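Local coordinates for esterase family protein (Staphylococcus aureus, PDB 7L0A) that probably hydrolyses S-formylglutathione to formate and glutathione, acting as a serine esterase of the alpha/beta-hydrolase clan, at residues Tyr244-Trp247 with Asp248-Lys252; Tyr66-Ile69 with Glu70-Asn74. All coordinates share one frame; numbering follows the deposited sequence.

In the fold
Both interactions are local contacts at the starts of helices in an alpha/beta-hydrolase fold, and each is partly buried. Interaction 1 forms the opening turns of helix 244-259, just after His242 of the predicted charge relay system in the chain, and aromatic rings dominate it. Interaction 2 lies away from the annotated sites, where residues 66-69 leave helix 62-66 and begin helix 69-75; there a ring meets a backbone carbonyl and a surface arginine. The centres of the two interactions are about 10 Å apart. Asp248 OD1 is a shared polar point between them, probably hydrogen-bonded to Tyr72 OH at 2.6 Å and to Ser68 N at 3.0 Å; Lys252 CB adds packing on the Tyr72 ring.

Interaction 1 (Tyr244-Trp247 with Asp248-Lys252); sequences YAYW and DQAIK
Tyr246 lays a face of its ring against the methyl of Ala250 one turn later in the first turns of helix 244-259, the helix that follows the predicted catalytic His242 in this alpha/beta-hydrolase fold. The contact is loose and apolar, with Tyr246 CE2 4.0 Å from Ala250 CB. It depends on the first torsion of the tyrosine: CG stands opposite the backbone N (chi1 179°), which swings the ring beside its own carbonyl and along the helix toward Ala250. Met208 of strand 204-210 touches both side chains, joining this surface of the helix to the central sheet.

Trp247 takes another course. With CG turned beside the backbone N (chi1 -60°), its indole reaches back over the preceding turn and presents an edge to Tyr244, so that Trp247 CE3 sits 3.6 Å above the middle of the phenol ring. His128 stacks on the indole and the predicted triad residue His242 meets it edge-to-face, while NE1 is hydrogen-bonded to Ser153 OG and the Tyr244 hydroxyl to Ser58 OG.

Along the backbone, i to i+4 bonds run from Asp248 N to Tyr244 O at 2.8 Å and from Ala250 N to Tyr246 O at 2.9 Å, among others. The branch of Ile251 packs tightly on this backbone, its CG2 3.2 Å from Trp247 O, and the side chain then reaches Ile69 and Tyr72 on helix 69-75. Asp248 also points its carboxylate that way, OD1 being the atom shared with interaction 2. On its other oxygen the grip is slighter: a water donates to Ala245 O at 2.7 Å and only weakly, at 3.4 Å, to Asp248 OD2.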
loop_
_atom_site.group_PDB
_atom_site.type_symbol
_atom_site.label_atom_id
_atom_site.label_comp_id
_atom_site.label_asym_id
_atom_site.label_seq_id
_atom_site.Cartn_x
_atom_site.Cartn_y
_atom_site.Cartn_z
ATOM N N TYR B 244 24.829 6.560 5.451
ATOM C CA TYR B 244 24.071 5.318 5.411
ATOM C C TYR B 244 24.948 4.091 5.553
ATOM O O TYR B 244 24.445 2.992 5.838
ATOM C CB TYR B 244 23.260 5.259 4.128
ATOM C CG TYR B 244 21.936 5.952 4.243
ATOM C CD1 TYR B 244 20.863 5.313 4.865
ATOM C CD2 TYR B 244 21.734 7.230 3.740
ATOM C CE1 TYR B 244 19.629 5.933 4.991
ATOM C CE2 TYR B 244 20.486 7.866 3.867
ATOM C CZ TYR B 244 19.457 7.214 4.461
ATOM O OH TYR B 244 18.229 7.802 4.567
ATOM N N ALA B 245 26.258 4.221 5.375
ATOM C CA ALA B 245 27.120 3.104 5.758
ATOM C C ALA B 245 26.972 2.813 7.247
ATOM O O ALA B 245 26.913 1.649 7.667
ATOM C CB ALA B 245 28.564 3.419 5.407
ATOM N N TYR B 246 26.863 3.865 8.068
ATOM C CA TYR B 246 26.591 3.661 9.481
ATOM C C TYR B 246 25.126 3.300 9.732
ATOM O O TYR B 246 24.846 2.352 10.473
ATOM C CB TYR B 246 26.977 4.918 10.294
ATOM C CG TYR B 246 26.678 4.752 11.762
ATOM C CD1 TYR B 246 27.474 3.954 12.564
ATOM C CD2 TYR B 246 25.583 5.399 12.363
ATOM C CE1 TYR B 246 27.198 3.785 13.911
ATOM C CE2 TYR B 246 25.304 5.210 13.688
ATOM C CZ TYR B 246 26.116 4.410 14.456
ATOM O OH TYR B 246 25.852 4.208 15.793
ATOM N N TRP B 247 24.165 4.027 9.129
ATOM C CA TRP B 247 22.768 3.727 9.429
ATOM C C TRP B 247 22.354 2.333 8.949
ATOM O O TRP B 247 21.468 1.730 9.559
ATOM C CB TRP B 247 21.821 4.816 8.861
ATOM C CG TRP B 247 22.176 6.161 9.482
ATOM C CD1 TRP B 247 22.502 6.378 10.769
ATOM C CD2 TRP B 247 22.335 7.410 8.802
ATOM N NE1 TRP B 247 22.848 7.699 10.953
ATOM C CE2 TRP B 247 22.729 8.358 9.766
ATOM C CE3 TRP B 247 22.147 7.832 7.489
ATOM C CZ2 TRP B 247 22.979 9.677 9.446
ATOM C CZ3 TRP B 247 22.396 9.124 7.165
ATOM C CH2 TRP B 247 22.795 10.061 8.154
ATOM N N ASP B 248 23.038 1.759 7.937
ATOM C CA ASP B 248 22.733 0.376 7.568
ATOM C C ASP B 248 23.075 -0.579 8.711
ATOM O O ASP B 248 22.255 -1.421 9.106
ATOM C CB ASP B 248 23.507 0.013 6.303
ATOM C CG ASP B 248 23.274 -1.407 5.844
ATOM O OD1 ASP B 248 22.138 -1.912 5.864
ATOM O OD2 ASP B 248 24.268 -2.047 5.411
ATOM N N GLN B 249 24.273 -0.433 9.271
ATOM C CA GLN B 249 24.696 -1.252 10.399
ATOM C C GLN B 249 23.834 -1.022 11.627
ATOM O O GLN B 249 23.477 -1.971 12.343
ATOM C CB GLN B 249 26.147 -0.928 10.764
ATOM C CG GLN B 249 27.171 -1.178 9.683
ATOM C CD GLN B 249 28.550 -0.657 10.076
ATOM O OE1 GLN B 249 29.072 0.273 9.459
ATOM N NE2 GLN B 249 29.139 -1.250 11.110
ATOM N N ALA B 250 23.521 0.249 11.905
ATOM C CA ALA B 250 22.784 0.605 13.106
ATOM C C ALA B 250 21.343 0.120 13.040
ATOM O O ALA B 250 20.797 -0.351 14.043
ATOM C CB ALA B 250 22.828 2.122 13.319
ATOM N N ILE B 251 20.707 0.216 11.868
ATOM C CA ILE B 251 19.315 -0.220 11.784
ATOM C C ILE B 251 19.216 -1.734 11.824
ATOM O O ILE B 251 18.217 -2.274 12.334
ATOM C CB ILE B 251 18.628 0.384 10.552
ATOM C CG1 ILE B 251 17.098 0.394 10.679
ATOM C CG2 ILE B 251 19.003 -0.301 9.264
ATOM C CD1 ILE B 251 16.574 1.348 11.777
ATOM N N LYS B 252 20.237 -2.450 11.336
ATOM C CA LYS B 252 20.235 -3.894 11.527
ATOM C C LYS B 252 20.251 -4.248 13.008
ATOM O O LYS B 252 19.472 -5.088 13.468
ATOM C CB LYS B 252 21.424 -4.523 10.799
ATOM C CG LYS B 252 21.572 -6.037 10.966
ATOM C CD LYS B 252 22.892 -6.494 10.348
ATOM C CE LYS B 252 23.224 -7.940 10.695
ATOM N NZ LYS B 252 22.213 -8.866 10.133
HETATM O O HOH W 1 27.249 -0.729 6.362
#

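Interaction 2 (Tyr66-Ile69 with Glu70-Asn74); sequences YTSI and ERYAN
Tyr72 sets one face of its ring on the backbone carbonyl of Ser68, whose O lies 3.4 Å above the ring plane and over its centre. The guanidinium of Arg71 has the same phenol at one of its own faces, Tyr72 CE1 standing 3.7 Å above the guanidinium plane and displaced toward its rim. Around the ring, Ile69 CA approaches CD2 obliquely. These groups gather at the N-terminal turn of helix 69-75 in the alpha/beta-hydrolase fold, where Ser68 holds the N-cap position although its side chain makes no capping bond.

Two torsions bring the flat groups together. Tyr72 carries CG beside its backbone N (chi1 -47°), folding the ring back toward the start of the helix and over the Ser68 carbonyl. Arg71 leaves the backbone extended but bends at chi3 (52°), which returns its guanidinium to Ser68: NH2 lies 3.3 Å from Ser68 CB and 3.0 Å from Ser68 OG. Ser68 CB borders both flat groups, 3.7 Å from Tyr72 OH, while the guanidinium and phenol also touch each other. That hydroxyl is shared with interaction 1 through Asp248 of helix 244-259.

Ser68 O also serves the helix itself. It accepts from Tyr72 N in the plane of the carbonyl, so the residue whose ring covers this oxygen binds it through the backbone as well. One residue on, Ala73 N meets Ile69 O at 2.8 Å, while Ile69 reaches Ile255 of helix 244-259 and Met64 of helix 62-66, and Glu70 and Ala73 both touch Ile30 of strand 24-32. An ST turn leads into the helix from the loop: Thr67 OG1, which is also hydrogen-bonded to Tyr63 O, accepts from Ile69 N at 3.0 Å, with an N-H...O angle of 145°.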
loop_
_atom_site.group_PDB
_atom_site.type_symbol
_atom_site.label_atom_id
_atom_site.label_comp_id
_atom_site.label_asym_id
_atom_site.label_seq_id
_atom_site.Cartn_x
_atom_site.Cartn_y
_atom_site.Cartn_z
ATOM N N TYR B 66 19.738 2.575 0.200
ATOM C CA TYR B 66 21.071 2.731 0.765
ATOM C C TYR B 66 21.346 1.815 1.945
ATOM O O TYR B 66 22.443 1.898 2.531
ATOM C CB TYR B 66 21.284 4.235 1.147
ATOM C CG TYR B 66 21.591 5.024 -0.113
ATOM C CD1 TYR B 66 20.593 5.376 -0.998
ATOM C CD2 TYR B 66 22.897 5.275 -0.494
ATOM C CE1 TYR B 66 20.879 5.977 -2.218
ATOM C CE2 TYR B 66 23.195 5.900 -1.701
ATOM C CZ TYR B 66 22.185 6.231 -2.561
ATOM O OH TYR B 66 22.471 6.798 -3.799
ATOM N N THR B 67 20.388 0.962 2.323
ATOM C CA THR B 67 20.590 -0.044 3.364
ATOM C C THR B 67 19.964 -1.337 2.877
ATOM O O THR B 67 19.290 -1.369 1.843
ATOM C CB THR B 67 19.969 0.344 4.721
ATOM O OG1 THR B 67 18.555 0.128 4.686
ATOM C CG2 THR B 67 20.245 1.784 5.083
ATOM N N SER B 68 20.146 -2.407 3.648
ATOM C CA SER B 68 19.406 -3.643 3.427
ATOM C C SER B 68 18.269 -3.805 4.424
ATOM O O SER B 68 17.969 -4.920 4.842
ATOM C CB SER B 68 20.348 -4.845 3.480
ATOM O OG SER B 68 21.295 -4.841 2.431
ATOM N N ILE B 69 17.595 -2.710 4.812
ATOM C CA ILE B 69 16.583 -2.813 5.853
ATOM C C ILE B 69 15.527 -3.873 5.554
ATOM O O ILE B 69 15.082 -4.582 6.460
ATOM C CB ILE B 69 15.944 -1.439 6.110
ATOM C CG1 ILE B 69 15.013 -1.524 7.332
ATOM C CG2 ILE B 69 15.236 -0.898 4.931
ATOM C CD1 ILE B 69 14.349 -0.240 7.653
ATOM N N GLU B 70 15.097 -4.010 4.304
ATOM C CA GLU B 70 14.057 -4.995 4.031
ATOM C C GLU B 70 14.521 -6.412 4.383
ATOM O O GLU B 70 13.744 -7.227 4.902
ATOM C CB GLU B 70 13.587 -4.944 2.579
ATOM C CG GLU B 70 12.468 -5.964 2.362
ATOM C CD GLU B 70 11.818 -5.925 0.985
ATOM O OE1 GLU B 70 11.911 -4.868 0.321
ATOM O OE2 GLU B 70 11.200 -6.928 0.592
ATOM N N ARG B 71 15.785 -6.730 4.095
ATOM C CA ARG B 71 16.334 -8.035 4.448
ATOM C C ARG B 71 16.313 -8.245 5.962
ATOM O O ARG B 71 16.004 -9.346 6.436
ATOM C CB ARG B 71 17.752 -8.156 3.860
ATOM C CG ARG B 71 18.439 -9.459 4.139
ATOM C CD ARG B 71 19.540 -9.728 3.147
ATOM N NE ARG B 71 20.509 -8.645 2.997
ATOM C CZ ARG B 71 21.547 -8.424 3.799
ATOM N NH1 ARG B 71 21.756 -9.191 4.851
ATOM N NH2 ARG B 71 22.377 -7.419 3.553
ATOM N N TYR B 72 16.638 -7.206 6.733
ATOM C CA TYR B 72 16.620 -7.334 8.182
ATOM C C TYR B 72 15.196 -7.518 8.692
ATOM O O TYR B 72 14.928 -8.368 9.568
ATOM C CB TYR B 72 17.269 -6.117 8.823
ATOM C CG TYR B 72 18.598 -5.674 8.233
ATOM C CD1 TYR B 72 19.512 -6.587 7.711
ATOM C CD2 TYR B 72 18.930 -4.317 8.184
ATOM C CE1 TYR B 72 20.706 -6.182 7.155
ATOM C CE2 TYR B 72 20.125 -3.902 7.641
ATOM C CZ TYR B 72 21.016 -4.834 7.128
ATOM O OH TYR B 72 22.215 -4.424 6.593
ATOM N N ALA B 73 14.269 -6.699 8.164
ATOM C CA ALA B 73 12.868 -6.784 8.541
ATOM C C ALA B 73 12.270 -8.134 8.186
ATOM O O ALA B 73 11.480 -8.690 8.947
ATOM C CB ALA B 73 12.099 -5.622 7.896
ATOM N N ASN B 74 12.649 -8.682 7.041
ATOM C CA ASN B 74 12.121 -9.981 6.627
ATOM C C ASN B 74 12.526 -11.077 7.600
ATOM O O ASN B 74 11.720 -11.947 7.950
ATOM C CB ASN B 74 12.615 -10.278 5.207
ATOM C CG ASN B 74 11.921 -11.453 4.588
ATOM O OD1 ASN B 74 10.708 -11.631 4.738
ATOM N ND2 ASN B 74 12.664 -12.244 3.855
#